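Local coordinates for protein DnaJ homolog subfamily C member 10 (Mus musculus, PDB 3APQ) that reduces disulfide bonds of proteins in the endoplasmic reticulum, serving both the correct folding of proteins and the degradation of misfolded ones, at residues K164-S168 with Y169-F173. Sequence-based numbering, arbitrary orientation.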
loop_
_atom_site.group_PDB
_atom_site.type_symbol
_atom_site.label_atom_id
_atom_site.label_comp_id
_atom_site.label_asym_id
_atom_site.label_seq_id
_atom_site.Cartn_x
_atom_site.Cartn_y
_atom_site.Cartn_z
ATOM N N LYS A 164 6.729 12.333 -7.616
ATOM C CA LYS A 164 6.538 13.227 -6.492
ATOM C C LYS A 164 7.847 13.619 -5.821
ATOM O O LYS A 164 7.842 14.195 -4.697
ATOM C CB LYS A 164 5.568 12.612 -5.490
ATOM C CG LYS A 164 4.236 12.214 -6.113
ATOM C CD LYS A 164 3.561 13.452 -6.760
ATOM C CE LYS A 164 2.439 13.039 -7.724
ATOM N NZ LYS A 164 1.906 14.207 -8.528
ATOM N N GLY A 165 8.944 13.334 -6.506
ATOM C CA GLY A 165 10.284 13.666 -6.022
ATOM C C GLY A 165 10.643 12.892 -4.760
ATOM O O GLY A 165 11.216 13.462 -3.820
ATOM N N VAL A 166 10.258 11.614 -4.728
ATOM C CA VAL A 166 10.612 10.705 -3.651
ATOM C C VAL A 166 11.669 9.686 -4.114
ATOM O O VAL A 166 11.360 8.771 -4.876
ATOM C CB VAL A 166 9.388 9.899 -3.181
ATOM C CG1 VAL A 166 9.843 8.901 -2.116
ATOM C CG2 VAL A 166 8.302 10.838 -2.627
ATOM N N ASN A 167 12.889 9.811 -3.607
ATOM C CA ASN A 167 13.976 8.881 -3.993
ATOM C C ASN A 167 14.626 8.174 -2.815
ATOM O O ASN A 167 15.629 7.488 -3.009
ATOM C CB ASN A 167 15.081 9.592 -4.805
ATOM C CG ASN A 167 15.195 11.104 -4.468
ATOM O OD1 ASN A 167 14.876 11.967 -5.311
ATOM N ND2 ASN A 167 15.615 11.420 -3.219
ATOM N N SER A 168 14.089 8.382 -1.603
ATOM C CA SER A 168 14.636 7.762 -0.409
ATOM C C SER A 168 13.434 7.611 0.544
ATOM O O SER A 168 12.394 8.256 0.336
ATOM C CB SER A 168 15.737 8.612 0.169
ATOM O OG SER A 168 15.187 9.816 0.667
ATOM N N TYR A 169 13.544 6.700 1.513
ATOM C CA TYR A 169 12.373 6.281 2.283
ATOM C C TYR A 169 12.741 6.204 3.752
ATOM O O TYR A 169 13.872 5.901 4.092
ATOM C CB TYR A 169 11.901 4.918 1.774
ATOM C CG TYR A 169 11.898 4.865 0.280
ATOM C CD1 TYR A 169 10.799 5.326 -0.456
ATOM C CD2 TYR A 169 13.010 4.401 -0.406
ATOM C CE1 TYR A 169 10.808 5.272 -1.845
ATOM C CE2 TYR A 169 13.036 4.359 -1.772
ATOM C CZ TYR A 169 11.924 4.805 -2.493
ATOM O OH TYR A 169 11.998 4.773 -3.878
ATOM N N PRO A 170 11.787 6.477 4.640
ATOM C CA PRO A 170 10.450 7.004 4.328
ATOM C C PRO A 170 10.534 8.465 3.928
ATOM O O PRO A 170 11.478 9.165 4.333
ATOM C CB PRO A 170 9.689 6.874 5.669
ATOM C CG PRO A 170 10.800 6.960 6.710
ATOM C CD PRO A 170 12.026 6.313 6.092
ATOM N N SER A 171 9.579 8.925 3.124
ATOM C CA SER A 171 9.467 10.358 2.812
ATOM C C SER A 171 8.059 10.795 3.170
ATOM O O SER A 171 7.081 10.178 2.745
ATOM C CB SER A 171 9.802 10.640 1.337
ATOM O OG SER A 171 11.202 10.697 1.235
ATOM N N LEU A 172 7.957 11.794 4.029
ATOM C CA LEU A 172 6.640 12.195 4.517
ATOM C C LEU A 172 6.331 13.604 3.990
ATOM O O LEU A 172 7.112 14.542 4.197
ATOM C CB LEU A 172 6.555 12.197 6.057
ATOM C CG LEU A 172 7.118 11.039 6.929
ATOM C CD1 LEU A 172 6.700 11.055 8.392
ATOM C CD2 LEU A 172 6.993 9.652 6.400
ATOM N N PHE A 173 5.202 13.735 3.302
ATOM C CA PHE A 173 4.857 15.009 2.658
ATOM C C PHE A 173 3.438 15.345 2.994
ATOM O O PHE A 173 2.553 14.458 2.996
ATOM C CB PHE A 173 4.923 14.880 1.151
ATOM C CG PHE A 173 6.315 14.951 0.571
ATOM C CD1 PHE A 173 6.895 16.207 0.270
ATOM C CD2 PHE A 173 7.037 13.793 0.284
ATOM C CE1 PHE A 173 8.193 16.300 -0.311
ATOM C CE2 PHE A 173 8.330 13.876 -0.304
ATOM C CZ PHE A 173 8.904 15.128 -0.585
#
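Lys164 and Gly165 meet Phe173 through their backbone carbonyls: Lys164 O and Gly165 O each lie 4.3 Å from Phe173 CZ, approaching the ring obliquely. Gly165, with phi 65°, is the C-prime residue of a Schellman motif that ends helix 158-163. Val166 then divides its two methyls between different neighbours. With CG1 anti to the backbone N (chi1 176°), that branch reaches Tyr169 CE1 at 3.8 Å and also touches Ser171 CB, whereas CG2 packs 3.8 Å from Phe173 CE2; the valine side chain crosses that of Tyr169 nearly at a right angle and runs antiparallel alongside that of Phe173. At Ser168 the carbonyl accepts a hydrogen bond, Ser171 OG to Ser168 O, 2.9 Å long, with the donor 42° above the carbonyl plane. This bond spans the turn containing the cis peptide before Pro170. The Ser168 carbonyl carbon lies over one face of the Tyr169 ring, a closeness partly imposed by the bond between the residues. An alanine in place of Tyr169 would strip the ring from Val166 CG1 and is likely to uncover part of the nearby CxxC pair. Such a cis-proline loop beside the active site is a hallmark of the thioredoxin fold, here the first thioredoxin domain, following the J domain: Tyr169 touches redox-active Cys126 and Cys129, and Pro170 touches His128 of helix 127-142. Ser171 and Phe173 pair through backbone hydrogen bonds with Phe121 and Val119 of antiparallel strand 117-122, while Val166 touches Phe121 and Cys161 of helix 158-163.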